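PDB 1U0K: gene product PA4716, which is of unknown specific function but, as a member of the PhzF family, probably acts as an isomerase. Local coordinates for residues Q46-F51 against G76-G81; Y7-V12 against G22-D27; A36-T41 against R64-E69. All blocks are in the same frame, centred on the assembly; numbering follows the deposited sequence.

Contact 1 (Q46-F51 against G76-G81); sequences QFESIF and GHPLLG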
ATOM      1  N   GLN A  46      -3.961   3.079   0.919  1.00  9.03           N
ATOM      2  CA  GLN A  46      -3.566   4.419   0.539  1.00  9.08           C
ATOM      3  C   GLN A  46      -2.590   4.931   1.600  1.00  9.92           C
ATOM      4  O   GLN A  46      -2.675   4.512   2.757  1.00  9.57           O
ATOM      5  CB  GLN A  46      -4.805   5.310   0.423  1.00  9.19           C
ATOM      6  CG  GLN A  46      -5.838   4.743  -0.532  1.00  8.99           C
ATOM      7  CD  GLN A  46      -5.296   4.592  -1.950  1.00  8.73           C
ATOM      8  OE1 GLN A  46      -4.810   5.559  -2.530  1.00  8.65           O
ATOM      9  NE2 GLN A  46      -5.370   3.374  -2.503  1.00 11.35           N
ATOM     10  N   PHE A  47      -1.667   5.788   1.210  1.00  9.85           N
ATOM     11  CA  PHE A  47      -0.610   6.242   2.122  1.00 10.36           C
ATOM     12  C   PHE A  47      -1.258   6.817   3.388  1.00 10.29           C
ATOM     13  O   PHE A  47      -0.774   6.587   4.491  1.00 10.89           O
ATOM     14  CB  PHE A  47       0.320   7.256   1.457  1.00 11.57           C
ATOM     15  CG  PHE A  47       1.650   7.426   2.160  1.00 14.02           C
ATOM     16  CD1 PHE A  47       2.781   6.726   1.735  1.00 15.54           C
ATOM     17  CD2 PHE A  47       1.771   8.282   3.244  1.00 16.41           C
ATOM     18  CE1 PHE A  47       4.011   6.890   2.382  1.00 17.85           C
ATOM     19  CE2 PHE A  47       3.001   8.437   3.900  1.00 17.41           C
ATOM     20  CZ  PHE A  47       4.109   7.744   3.469  1.00 18.10           C
ATOM     21  N   GLU A  48      -2.344   7.554   3.211  1.00 10.15           N
ATOM     22  CA  GLU A  48      -3.202   7.971   4.322  1.00 10.34           C
ATOM     23  C   GLU A  48      -4.669   7.739   3.992  1.00  9.91           C
ATOM     24  O   GLU A  48      -5.063   7.786   2.824  1.00 10.01           O
ATOM     25  CB  GLU A  48      -2.976   9.451   4.644  1.00 11.23           C
ATOM     26  CG  GLU A  48      -1.614   9.716   5.246  1.00 14.39           C
ATOM     27  CD  GLU A  48      -1.368  11.164   5.587  1.00 20.91           C
ATOM     28  OE1 GLU A  48      -1.210  11.979   4.666  1.00 24.44           O
ATOM     29  OE2 GLU A  48      -1.308  11.486   6.792  1.00 26.51           O
ATOM     30  N   SER A  49      -5.445   7.430   5.029  1.00  9.38           N
ATOM     31  CA  SER A  49      -6.909   7.517   5.000  1.00  8.82           C
ATOM     32  C   SER A  49      -7.342   8.573   6.018  1.00  8.60           C
ATOM     33  O   SER A  49      -6.688   8.769   7.036  1.00  8.56           O
ATOM     34  CB  SER A  49      -7.583   6.186   5.335  1.00  9.30           C
ATOM     35  OG  SER A  49      -7.434   5.226   4.294  1.00 10.25           O
ATOM     36  N   ILE A  50      -8.453   9.246   5.729  1.00  7.76           N
ATOM     37  CA  ILE A  50      -9.028  10.231   6.643  1.00  8.01           C
ATOM     38  C   ILE A  50     -10.474   9.867   6.935  1.00  8.11           C
ATOM     39  O   ILE A  50     -11.215   9.432   6.045  1.00  7.89           O
ATOM     40  CB  ILE A  50      -8.889  11.688   6.088  1.00  8.60           C
ATOM     41  CG1 ILE A  50      -9.547  12.696   7.033  1.00  9.12           C
ATOM     42  CG2 ILE A  50      -9.440  11.817   4.668  1.00  8.26           C
ATOM     43  CD1 ILE A  50      -9.115  14.105   6.805  1.00 10.39           C
ATOM     44  N   PHE A  51     -10.847  10.037   8.197  1.00  7.67           N
ATOM     45  CA  PHE A  51     -12.149   9.643   8.735  1.00  8.19           C
ATOM     46  C   PHE A  51     -12.816  10.889   9.289  1.00  9.00           C
ATOM     47  O   PHE A  51     -12.233  11.565  10.130  1.00  9.38           O
ATOM     48  CB  PHE A  51     -11.963   8.586   9.832  1.00  8.28           C
ATOM     49  CG  PHE A  51     -11.327   7.318   9.334  1.00  7.35           C
ATOM     50  CD1 PHE A  51      -9.945   7.228   9.225  1.00  8.06           C
ATOM     51  CD2 PHE A  51     -12.099   6.233   8.934  1.00  6.71           C
ATOM     52  CE1 PHE A  51      -9.352   6.092   8.720  1.00  8.46           C
ATOM     53  CE2 PHE A  51     -11.496   5.095   8.416  1.00  6.33           C
ATOM     54  CZ  PHE A  51     -10.120   5.030   8.319  1.00  8.10           C
ATOM     55  N   GLY A  76      -2.564  18.193   7.024  1.00 20.73           N
ATOM     56  CA  GLY A  76      -1.977  17.540   5.847  1.00 20.52           C
ATOM     57  C   GLY A  76      -2.929  17.527   4.654  1.00 20.47           C
ATOM     58  O   GLY A  76      -4.083  17.941   4.795  1.00 20.67           O
ATOM     59  N   HIS A  77      -2.470  17.019   3.501  1.00 19.28           N
ATOM     60  CA  HIS A  77      -3.291  16.924   2.278  1.00 18.19           C
ATOM     61  C   HIS A  77      -4.553  15.998   2.310  1.00 15.42           C
ATOM     62  O   HIS A  77      -5.425  16.139   1.453  1.00 16.16           O
ATOM     63  CB  HIS A  77      -2.432  16.536   1.077  1.00 19.15           C
ATOM     64  CG  HIS A  77      -1.987  15.118   1.125  1.00 19.99           C
ATOM     65  ND1 HIS A  77      -0.973  14.692   1.955  1.00 22.80           N
ATOM     66  CD2 HIS A  77      -2.474  14.011   0.523  1.00 19.62           C
ATOM     67  CE1 HIS A  77      -0.842  13.384   1.843  1.00 21.01           C
ATOM     68  NE2 HIS A  77      -1.743  12.947   0.984  1.00 22.00           N
ATOM     69  N   PRO A  78      -4.675  15.049   3.237  1.00 12.73           N
ATOM     70  CA  PRO A  78      -5.988  14.419   3.440  1.00 11.33           C
ATOM     71  C   PRO A  78      -7.085  15.446   3.709  1.00 11.14           C
ATOM     72  O   PRO A  78      -8.233  15.205   3.358  1.00  9.90           O
ATOM     73  CB  PRO A  78      -5.758  13.516   4.647  1.00 11.12           C
ATOM     74  CG  PRO A  78      -4.335  13.140   4.517  1.00 11.06           C
ATOM     75  CD  PRO A  78      -3.660  14.434   4.115  1.00 12.08           C
ATOM     76  N   LEU A  79      -6.741  16.584   4.306  1.00 10.54           N
ATOM     77  CA  LEU A  79      -7.728  17.631   4.562  1.00 10.64           C
ATOM     78  C   LEU A  79      -8.222  18.276   3.261  1.00 10.54           C
ATOM     79  O   LEU A  79      -9.407  18.571   3.152  1.00 10.77           O
ATOM     80  CB  LEU A  79      -7.194  18.697   5.534  1.00 11.40           C
ATOM     81  CG  LEU A  79      -6.753  18.255   6.935  1.00 12.75           C
ATOM     82  CD1 LEU A  79      -6.306  19.476   7.750  1.00 12.69           C
ATOM     83  CD2 LEU A  79      -7.805  17.521   7.720  1.00 14.68           C
ATOM     84  N   LEU A  80      -7.339  18.455   2.282  1.00 10.41           N
ATOM     85  CA  LEU A  80      -7.726  18.957   0.968  1.00 10.55           C
ATOM     86  C   LEU A  80      -8.725  18.029   0.294  1.00 10.10           C
ATOM     87  O   LEU A  80      -9.721  18.483  -0.271  1.00  9.56           O
ATOM     88  CB  LEU A  80      -6.511  19.105   0.061  1.00 10.94           C
ATOM     89  CG  LEU A  80      -5.478  20.124   0.523  1.00 11.99           C
ATOM     90  CD1 LEU A  80      -4.360  20.176  -0.511  1.00 13.10           C
ATOM     91  CD2 LEU A  80      -6.097  21.498   0.768  1.00 13.07           C
ATOM     92  N   GLY A  81      -8.444  16.728   0.353  1.00  9.75           N
ATOM     93  CA  GLY A  81      -9.342  15.720  -0.210  1.00  9.64           C
ATOM     94  C   GLY A  81     -10.691  15.719   0.479  1.00  9.42           C
ATOM     95  O   GLY A  81     -11.728  15.671  -0.181  1.00  9.08           O
TER
HETATM   96  O   HOH W   1      -0.099  15.281   4.494  1.00 21.56           O
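The imidazole of H77 carries P78 CD on one face, 3.4 Å above the plane and over the ring centre, while the carboxylate of E48 comes to it from an oblique direction. E48 OE1 points at the carbon between the two ring nitrogens, 3.2 Å from H77 CE1, and stands about equally far from ND1 and NE2. The carboxylate and ring planes are turned 52° apart, and no direct hydrogen bond joins the two groups. A bound water does so instead. It lies 2.7 Å from H77 ND1, accepts from H77 N, and gives a weak bond to E48 OE1 at 3.5 Å. The glutamate chain is extended (chi2 -179°), setting CD beside the pyrrolidine, which the side chain crosses at about a right angle; E48 OE1 is 3.3 Å from P78 CG.

E48 is the predicted active-site residue. It lies on strand 48-54, facing the N-terminal part of helix 78-90; L79 N bonds to G76 O there. In the two-lobed fold of PhzF and diaminopimelate epimerases, helices of this kind run through the middle of each lobe and begin near the cleft. Consistent with this, H77 ND1 has a weak bond to G222 N at the head of helix 222-234, and F47 touches D218.

Further along the strand the contact becomes apolar. I50 CB packs on P78 CB at 3.9 Å. CG1 of I50 is anti to the backbone N (chi1 178°) and the branch continues extended, with CD1 beside P78 O and 3.8 Å from L79 CD2, the I50 and L79 side chains crossing at about a right angle. Strand 60-67 flanks this layer through I65, which touches both E48 and I50.

Contact 2 (Y7-V12 against G22-D27); sequences YWQLDV and GLAVFD
Y7 and F26 pack closely: Y7 CB sits over one face of the F26 ring, 3.6 Å from its centroid and only 2° off the normal, a CH-pi contact with all six ring carbons at nearly equal range. The two side chains run side by side in the same direction, but their rings meet obliquely, with centroids 5.4 Å apart. The regular backbone pairing begins one residue further in: W8 and V25 form one hydrogen-bonded pair and L10 and L23 the next, each closed by two N-H to O=C bonds, with L10 N 2.9 Å from L23 O.

These pairs make an antiparallel beta hairpin of strands 6-12 and 21-26, buried on both faces. W8, L23 and V25 meet helix 78-90, while Y7, A24 and F26 meet L44 of helix 34-44. The Q9 amide is on this second face, and its NE2 donates to Q46 OE1 and to E43 OE2 of the second subunit, which brings the dimer interface up to the hairpin.

Packing is slacker among the aliphatic side chains, where L10 CD2 is 4.3 Å from V25 CG2, although V12 CG2 and L23 CD2 close to 3.9 Å. The more open end belongs to D27, which is partly exposed. Its CG lies between the backbone N and the carbonyl carbon (chi1 68°), and the carboxylate meets the indole edge. W8 NE1 donates to D27 OD1 at 3.2 Å with an N-H to O angle of 156°; the oxygen lies in the indole plane but is met from above the carboxylate plane. D27 OD2 forms a salt bridge with R6.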
ATOM      1  N   TYR A   7     -16.927   4.822   1.726  1.00 10.51           N
ATOM      2  CA  TYR A   7     -15.679   5.543   1.577  1.00  9.47           C
ATOM      3  C   TYR A   7     -15.501   5.950   0.126  1.00  9.40           C
ATOM      4  O   TYR A   7     -16.226   5.480  -0.772  1.00  8.87           O
ATOM      5  CB  TYR A   7     -14.486   4.746   2.112  1.00  9.09           C
ATOM      6  CG  TYR A   7     -14.102   3.542   1.293  1.00  8.47           C
ATOM      7  CD1 TYR A   7     -13.309   3.667   0.179  1.00  8.92           C
ATOM      8  CD2 TYR A   7     -14.564   2.279   1.636  1.00  8.49           C
ATOM      9  CE1 TYR A   7     -12.953   2.554  -0.584  1.00  8.98           C
ATOM     10  CE2 TYR A   7     -14.203   1.153   0.887  1.00  8.94           C
ATOM     11  CZ  TYR A   7     -13.412   1.308  -0.225  1.00  9.16           C
ATOM     12  OH  TYR A   7     -13.062   0.219  -0.998  1.00 10.29           O
ATOM     13  N   TRP A   8     -14.561   6.845  -0.103  1.00  8.89           N
ATOM     14  CA  TRP A   8     -14.326   7.412  -1.420  1.00  8.85           C
ATOM     15  C   TRP A   8     -12.852   7.404  -1.729  1.00  9.08           C
ATOM     16  O   TRP A   8     -12.051   7.722  -0.864  1.00 10.27           O
ATOM     17  CB  TRP A   8     -14.831   8.849  -1.489  1.00  9.30           C
ATOM     18  CG  TRP A   8     -16.241   9.033  -1.035  1.00  9.80           C
ATOM     19  CD1 TRP A   8     -16.723   8.953   0.252  1.00 10.93           C
ATOM     20  CD2 TRP A   8     -17.369   9.359  -1.855  1.00 12.02           C
ATOM     21  NE1 TRP A   8     -18.070   9.199   0.266  1.00 11.83           N
ATOM     22  CE2 TRP A   8     -18.491   9.456  -1.009  1.00 12.52           C
ATOM     23  CE3 TRP A   8     -17.543   9.584  -3.230  1.00 12.66           C
ATOM     24  CZ2 TRP A   8     -19.769   9.763  -1.491  1.00 12.45           C
ATOM     25  CZ3 TRP A   8     -18.806   9.886  -3.697  1.00 14.34           C
ATOM     26  CH2 TRP A   8     -19.894   9.979  -2.832  1.00 13.93           C
ATOM     27  N   GLN A   9     -12.504   7.084  -2.972  1.00  9.13           N
ATOM     28  CA  GLN A   9     -11.140   7.130  -3.463  1.00  9.64           C
ATOM     29  C   GLN A   9     -10.957   8.420  -4.240  1.00  9.72           C
ATOM     30  O   GLN A   9     -11.699   8.699  -5.162  1.00  9.70           O
ATOM     31  CB  GLN A   9     -10.855   5.911  -4.364  1.00  9.92           C
ATOM     32  CG  GLN A   9      -9.476   5.892  -4.992  1.00 10.68           C
ATOM     33  CD  GLN A   9      -8.348   5.771  -3.987  1.00 10.81           C
ATOM     34  OE1 GLN A   9      -8.550   5.300  -2.863  1.00 11.51           O
ATOM     35  NE2 GLN A   9      -7.159   6.205  -4.385  1.00 10.45           N
ATOM     36  N   LEU A  10     -10.001   9.232  -3.807  1.00  9.30           N
ATOM     37  CA  LEU A  10      -9.699  10.527  -4.407  1.00 10.09           C
ATOM     38  C   LEU A  10      -8.224  10.600  -4.754  1.00 10.20           C
ATOM     39  O   LEU A  10      -7.415   9.889  -4.176  1.00 10.14           O
ATOM     40  CB  LEU A  10      -9.992  11.658  -3.405  1.00 10.42           C
ATOM     41  CG  LEU A  10     -11.434  12.117  -3.222  1.00 12.35           C
ATOM     42  CD1 LEU A  10     -12.311  11.058  -2.639  1.00 13.76           C
ATOM     43  CD2 LEU A  10     -11.459  13.351  -2.335  1.00 13.21           C
ATOM     44  N   ASP A  11      -7.879  11.493  -5.670  1.00 10.20           N
ATOM     45  CA  ASP A  11      -6.490  11.890  -5.870  1.00 10.86           C
ATOM     46  C   ASP A  11      -6.316  13.352  -5.522  1.00 10.94           C
ATOM     47  O   ASP A  11      -7.090  14.192  -5.969  1.00 11.75           O
ATOM     48  CB  ASP A  11      -6.084  11.688  -7.317  1.00 11.19           C
ATOM     49  CG  ASP A  11      -5.935  10.247  -7.670  1.00 13.04           C
ATOM     50  OD1 ASP A  11      -5.529   9.442  -6.795  1.00 13.05           O
ATOM     51  OD2 ASP A  11      -6.209   9.827  -8.805  1.00 12.68           O
ATOM     52  N   VAL A  12      -5.280  13.646  -4.743  1.00 11.79           N
ATOM     53  CA  VAL A  12      -4.982  15.009  -4.311  1.00 12.70           C
ATOM     54  C   VAL A  12      -3.679  15.474  -4.972  1.00 13.45           C
ATOM     55  O   VAL A  12      -2.743  14.680  -5.156  1.00 13.79           O
ATOM     56  CB  VAL A  12      -4.858  15.081  -2.778  1.00 12.87           C
ATOM     57  CG1 VAL A  12      -4.632  16.532  -2.314  1.00 13.15           C
ATOM     58  CG2 VAL A  12      -6.099  14.487  -2.099  1.00 14.10           C
ATOM     59  N   GLY A  22      -3.060   9.340  -4.022  1.00 10.80           N
ATOM     60  CA  GLY A  22      -4.305   8.674  -3.705  1.00 10.05           C
ATOM     61  C   GLY A  22      -4.632   8.766  -2.232  1.00  9.99           C
ATOM     62  O   GLY A  22      -3.750   8.743  -1.369  1.00 11.51           O
ATOM     63  N   LEU A  23      -5.925   8.857  -1.952  1.00  8.73           N
ATOM     64  CA  LEU A  23      -6.452   9.053  -0.603  1.00  8.71           C
ATOM     65  C   LEU A  23      -7.802   8.387  -0.476  1.00  8.14           C
ATOM     66  O   LEU A  23      -8.642   8.543  -1.370  1.00  8.72           O
ATOM     67  CB  LEU A  23      -6.648  10.546  -0.369  1.00  9.06           C
ATOM     68  CG  LEU A  23      -7.343  11.004   0.910  1.00  9.52           C
ATOM     69  CD1 LEU A  23      -6.424  10.831   2.100  1.00 10.21           C
ATOM     70  CD2 LEU A  23      -7.783  12.452   0.768  1.00 10.69           C
ATOM     71  N   ALA A  24      -8.052   7.702   0.644  1.00  7.47           N
ATOM     72  CA  ALA A  24      -9.396   7.246   0.983  1.00  7.56           C
ATOM     73  C   ALA A  24     -10.017   8.170   2.026  1.00  7.83           C
ATOM     74  O   ALA A  24      -9.359   8.552   2.994  1.00  8.01           O
ATOM     75  CB  ALA A  24      -9.395   5.834   1.490  1.00  7.21           C
ATOM     76  N   VAL A  25     -11.280   8.532   1.812  1.00  7.87           N
ATOM     77  CA  VAL A  25     -12.025   9.394   2.721  1.00  8.06           C
ATOM     78  C   VAL A  25     -13.299   8.696   3.158  1.00  8.22           C
ATOM     79  O   VAL A  25     -14.069   8.258   2.321  1.00  8.39           O
ATOM     80  CB  VAL A  25     -12.428  10.714   2.036  1.00  7.98           C
ATOM     81  CG1 VAL A  25     -13.208  11.623   3.006  1.00  9.02           C
ATOM     82  CG2 VAL A  25     -11.218  11.438   1.471  1.00  8.70           C
ATOM     83  N   PHE A  26     -13.510   8.585   4.462  1.00  8.34           N
ATOM     84  CA  PHE A  26     -14.736   8.042   5.036  1.00  9.12           C
ATOM     85  C   PHE A  26     -15.528   9.266   5.504  1.00  9.90           C
ATOM     86  O   PHE A  26     -15.134   9.934   6.444  1.00 10.44           O
ATOM     87  CB  PHE A  26     -14.423   7.093   6.201  1.00  9.32           C
ATOM     88  CG  PHE A  26     -13.784   5.789   5.792  1.00  8.92           C
ATOM     89  CD1 PHE A  26     -12.499   5.753   5.279  1.00  8.85           C
ATOM     90  CD2 PHE A  26     -14.477   4.584   5.944  1.00 11.17           C
ATOM     91  CE1 PHE A  26     -11.910   4.535   4.913  1.00 10.82           C
ATOM     92  CE2 PHE A  26     -13.882   3.381   5.601  1.00 11.22           C
ATOM     93  CZ  PHE A  26     -12.622   3.360   5.084  1.00 10.21           C
ATOM     94  N   ASP A  27     -16.634   9.576   4.838  1.00 11.62           N
ATOM     95  CA  ASP A  27     -17.338  10.826   5.129  1.00 12.27           C
ATOM     96  C   ASP A  27     -18.176  10.805   6.399  1.00 12.13           C
ATOM     97  O   ASP A  27     -18.550  11.869   6.901  1.00 12.41           O
ATOM     98  CB  ASP A  27     -18.194  11.268   3.943  1.00 13.32           C
ATOM     99  CG  ASP A  27     -19.348  10.358   3.696  1.00 16.53           C
ATOM    100  OD1 ASP A  27     -19.114   9.231   3.252  1.00 20.75           O
ATOM    101  OD2 ASP A  27     -20.522  10.702   3.920  1.00 20.16           O
TER

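Contact 3 (A36-T41 against R64-E69); sequences AMQAWT and RIFTLE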
ATOM      1  N   ALA A  36     -10.770   0.095  14.419  1.00 10.78           N
ATOM      2  CA  ALA A  36     -11.396  -0.087  13.111  1.00 10.00           C
ATOM      3  C   ALA A  36     -10.882   0.914  12.081  1.00 10.09           C
ATOM      4  O   ALA A  36     -10.695   0.573  10.920  1.00  9.33           O
ATOM      5  CB  ALA A  36     -12.912  -0.016  13.234  1.00 10.26           C
HETATM    6  N   MSE A  37     -10.626   2.147  12.501  1.00  9.90           N
HETATM    7  CA  MSE A  37     -10.079   3.153  11.606  1.00 10.22           C
HETATM    8  C   MSE A  37      -8.677   2.730  11.145  1.00  9.49           C
HETATM    9  O   MSE A  37      -8.365   2.776   9.955  1.00  8.60           O
HETATM   10  CB  MSE A  37     -10.033   4.517  12.286  1.00 11.16           C
HETATM   11  CG  MSE A  37     -11.406   5.104  12.495  1.00 11.97           C
HETATM   12 SE   MSE A  37     -11.273   6.809  13.416  1.00 20.89          SE
HETATM   13  CE  MSE A  37     -13.102   7.053  13.995  1.00 19.57           C
ATOM     14  N   GLN A  38      -7.836   2.274  12.071  1.00  9.02           N
ATOM     15  CA  GLN A  38      -6.510   1.804  11.695  1.00  8.47           C
ATOM     16  C   GLN A  38      -6.591   0.588  10.785  1.00  7.89           C
ATOM     17  O   GLN A  38      -5.810   0.479   9.835  1.00  7.71           O
ATOM     18  CB  GLN A  38      -5.647   1.495  12.928  1.00  9.35           C
ATOM     19  CG  GLN A  38      -4.225   1.059  12.593  1.00  9.89           C
ATOM     20  CD  GLN A  38      -3.401   2.130  11.926  1.00 12.30           C
ATOM     21  OE1 GLN A  38      -3.328   2.208  10.682  1.00 14.34           O
ATOM     22  NE2 GLN A  38      -2.794   2.974  12.726  1.00 10.82           N
ATOM     23  N   ALA A  39      -7.526  -0.307  11.060  1.00  8.23           N
ATOM     24  CA  ALA A  39      -7.677  -1.529  10.270  1.00  8.13           C
ATOM     25  C   ALA A  39      -8.164  -1.207   8.853  1.00  8.13           C
ATOM     26  O   ALA A  39      -7.702  -1.820   7.897  1.00  7.85           O
ATOM     27  CB  ALA A  39      -8.600  -2.513  10.955  1.00  8.49           C
ATOM     28  N   TRP A  40      -9.091  -0.256   8.720  1.00  7.79           N
ATOM     29  CA  TRP A  40      -9.587   0.167   7.398  1.00  8.21           C
ATOM     30  C   TRP A  40      -8.489   0.871   6.617  1.00  8.13           C
ATOM     31  O   TRP A  40      -8.405   0.737   5.396  1.00  7.76           O
ATOM     32  CB  TRP A  40     -10.828   1.073   7.519  1.00  8.48           C
ATOM     33  CG  TRP A  40     -12.102   0.339   7.480  1.00 10.17           C
ATOM     34  CD1 TRP A  40     -12.952   0.107   8.513  1.00 11.22           C
ATOM     35  CD2 TRP A  40     -12.660  -0.322   6.347  1.00 10.86           C
ATOM     36  NE1 TRP A  40     -14.032  -0.626   8.083  1.00 12.80           N
ATOM     37  CE2 TRP A  40     -13.870  -0.907   6.753  1.00 11.69           C
ATOM     38  CE3 TRP A  40     -12.272  -0.454   5.011  1.00 10.94           C
ATOM     39  CZ2 TRP A  40     -14.689  -1.622   5.874  1.00 13.43           C
ATOM     40  CZ3 TRP A  40     -13.081  -1.175   4.143  1.00 12.58           C
ATOM     41  CH2 TRP A  40     -14.269  -1.746   4.579  1.00 12.54           C
ATOM     42  N   THR A  41      -7.630   1.619   7.299  1.00  7.70           N
ATOM     43  CA  THR A  41      -6.506   2.281   6.637  1.00  7.48           C
ATOM     44  C   THR A  41      -5.593   1.216   6.013  1.00  8.27           C
ATOM     45  O   THR A  41      -5.148   1.349   4.870  1.00  9.03           O
ATOM     46  CB  THR A  41      -5.754   3.156   7.655  1.00  7.54           C
ATOM     47  OG1 THR A  41      -6.639   4.180   8.150  1.00  7.61           O
ATOM     48  CG2 THR A  41      -4.619   3.921   6.986  1.00  7.63           C
ATOM     49  N   ARG A  64      -9.846  12.381  11.627  1.00 11.00           N
ATOM     50  CA  ARG A  64      -8.803  11.507  12.127  1.00 11.27           C
ATOM     51  C   ARG A  64      -8.041  11.020  10.895  1.00 10.17           C
ATOM     52  O   ARG A  64      -8.656  10.547   9.936  1.00  9.41           O
ATOM     53  CB  ARG A  64      -9.391  10.309  12.878  1.00 11.81           C
ATOM     54  CG  ARG A  64     -10.351  10.621  14.030  1.00 15.61           C
ATOM     55  CD  ARG A  64      -9.681  11.041  15.304  1.00 17.32           C
ATOM     56  NE  ARG A  64      -8.817  10.025  15.902  1.00 16.96           N
ATOM     57  CZ  ARG A  64      -9.214   9.024  16.675  1.00 17.56           C
ATOM     58  NH1 ARG A  64     -10.493   8.814  16.947  1.00 19.78           N
ATOM     59  NH2 ARG A  64      -8.299   8.208  17.175  1.00 19.49           N
ATOM     60  N   ILE A  65      -6.721  11.174  10.916  1.00  9.45           N
ATOM     61  CA  ILE A  65      -5.860  10.785   9.802  1.00  9.19           C
ATOM     62  C   ILE A  65      -4.926   9.681  10.241  1.00  9.35           C
ATOM     63  O   ILE A  65      -4.286   9.781  11.282  1.00  9.64           O
ATOM     64  CB  ILE A  65      -5.028  11.982   9.288  1.00  9.41           C
ATOM     65  CG1 ILE A  65      -5.925  13.113   8.784  1.00 10.56           C
ATOM     66  CG2 ILE A  65      -4.089  11.534   8.193  1.00 10.79           C
ATOM     67  CD1 ILE A  65      -5.189  14.425   8.565  1.00 13.11           C
ATOM     68  N   PHE A  66      -4.862   8.615   9.447  1.00  8.84           N
ATOM     69  CA  PHE A  66      -3.981   7.494   9.709  1.00  9.32           C
ATOM     70  C   PHE A  66      -3.107   7.179   8.515  1.00  9.32           C
ATOM     71  O   PHE A  66      -3.558   7.224   7.369  1.00  9.99           O
ATOM     72  CB  PHE A  66      -4.780   6.238  10.022  1.00  9.23           C
ATOM     73  CG  PHE A  66      -5.544   6.297  11.311  1.00 10.52           C
ATOM     74  CD1 PHE A  66      -6.740   6.980  11.387  1.00 11.74           C
ATOM     75  CD2 PHE A  66      -5.078   5.627  12.434  1.00 11.18           C
ATOM     76  CE1 PHE A  66      -7.442   7.018  12.583  1.00 11.77           C
ATOM     77  CE2 PHE A  66      -5.777   5.671  13.631  1.00 12.34           C
ATOM     78  CZ  PHE A  66      -6.952   6.366  13.700  1.00 12.03           C
ATOM     79  N   THR A  67      -1.860   6.816   8.800  1.00  9.90           N
ATOM     80  CA  THR A  67      -1.050   6.065   7.845  1.00  9.07           C
ATOM     81  C   THR A  67      -1.201   4.582   8.152  1.00  9.51           C
ATOM     82  O   THR A  67      -1.873   4.199   9.091  1.00  9.04           O
ATOM     83  CB  THR A  67       0.437   6.449   7.910  1.00  9.33           C
ATOM     84  OG1 THR A  67       0.972   6.025   9.169  1.00 10.77           O
ATOM     85  CG2 THR A  67       0.652   7.929   7.832  1.00 10.58           C
ATOM     86  N   LEU A  68      -0.530   3.734   7.387  1.00 10.40           N
ATOM     87  CA  LEU A  68      -0.570   2.313   7.676  1.00 11.93           C
ATOM     88  C   LEU A  68       0.168   1.997   8.974  1.00 12.93           C
ATOM     89  O   LEU A  68      -0.026   0.928   9.537  1.00 14.32           O
ATOM     90  CB  LEU A  68      -0.014   1.484   6.508  1.00 12.06           C
ATOM     91  CG  LEU A  68      -1.110   1.076   5.525  1.00 13.88           C
ATOM     92  CD1 LEU A  68      -1.522   2.229   4.648  1.00 14.13           C
ATOM     93  CD2 LEU A  68      -0.686  -0.101   4.673  1.00 16.19           C
ATOM     94  N   GLU A  69       0.989   2.929   9.453  1.00 13.87           N
ATOM     95  CA  GLU A  69       1.755   2.718  10.686  1.00 15.60           C
ATOM     96  C   GLU A  69       1.033   3.201  11.940  1.00 15.63           C
ATOM     97  O   GLU A  69       1.056   2.518  12.972  1.00 16.39           O
ATOM     98  CB  GLU A  69       3.124   3.402  10.569  1.00 16.29           C
ATOM     99  CG  GLU A  69       4.121   2.620   9.720  1.00 21.77           C
ATOM    100  CD  GLU A  69       4.127   2.995   8.251  1.00 27.52           C
ATOM    101  OE1 GLU A  69       3.119   3.541   7.743  1.00 31.37           O
ATOM    102  OE2 GLU A  69       5.159   2.729   7.590  1.00 32.30           O
TER
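R64 and selenomethionine M37 cross at about a right angle: M37 SE is 4.0 Å from R64 CG and lies over one face of the guanidinium, offset toward the rim. The arginine chain is bent at chi2 and chi3, and its NE and NH1 form salt bridges with E71 and D34.

Two residues on, F66 points toward the helix. M37 CB is 3.6 Å from F66 CE1, and M37 SE stands 5.1 Å from the ring centroid, 69° off the normal, an oblique Met-aromatic contact. Q38 N lies over one face of the ring, toward its rim. At the root of the side chain, T41 OG1 is 3.3 Å from F66 CB. That hydroxyl donates to M37 O at 2.9 Å, which T41 N also reaches, from the opposite face of the carbonyl plane.

T67 O lies 3.5 Å from T41 CG2, while T67 OG1 accepts from E69 N, forming an ST turn. L68 then brings CD1 to 3.7 Å from T41 O.

The axes of helix 36-41 and strand 64-67 approach to 8.2 Å at 47°. M37 and T41 also pack on F51 of neighbouring strand 48-54, whereas I65, pointing away from this helix, touches P78 and L79 of helix 78-90.

From the N terminus, contact 2 comes first and closes the hairpin of strands 6-12 and 21-26 before the other two open. Contact 3 then closes the chain from helix 34-44 to strand 60-67, and contact 1 that from strand 48-54 to helix 78-90; the two cross, since 46-51 falls between 36-41 and 64-69. Strand 48-54 lies between strands 21-26 and 60-67 and pairs with both: probable hydrogen bonds between I50 and A24 and F26 tie it to contact 2, and those from S49 to F66 and F51 to R64 to contact 3. Contact 1 thus brings helix 78-90 to these strands, contact 3 brings helix 34-44, and all three touch the second subunit.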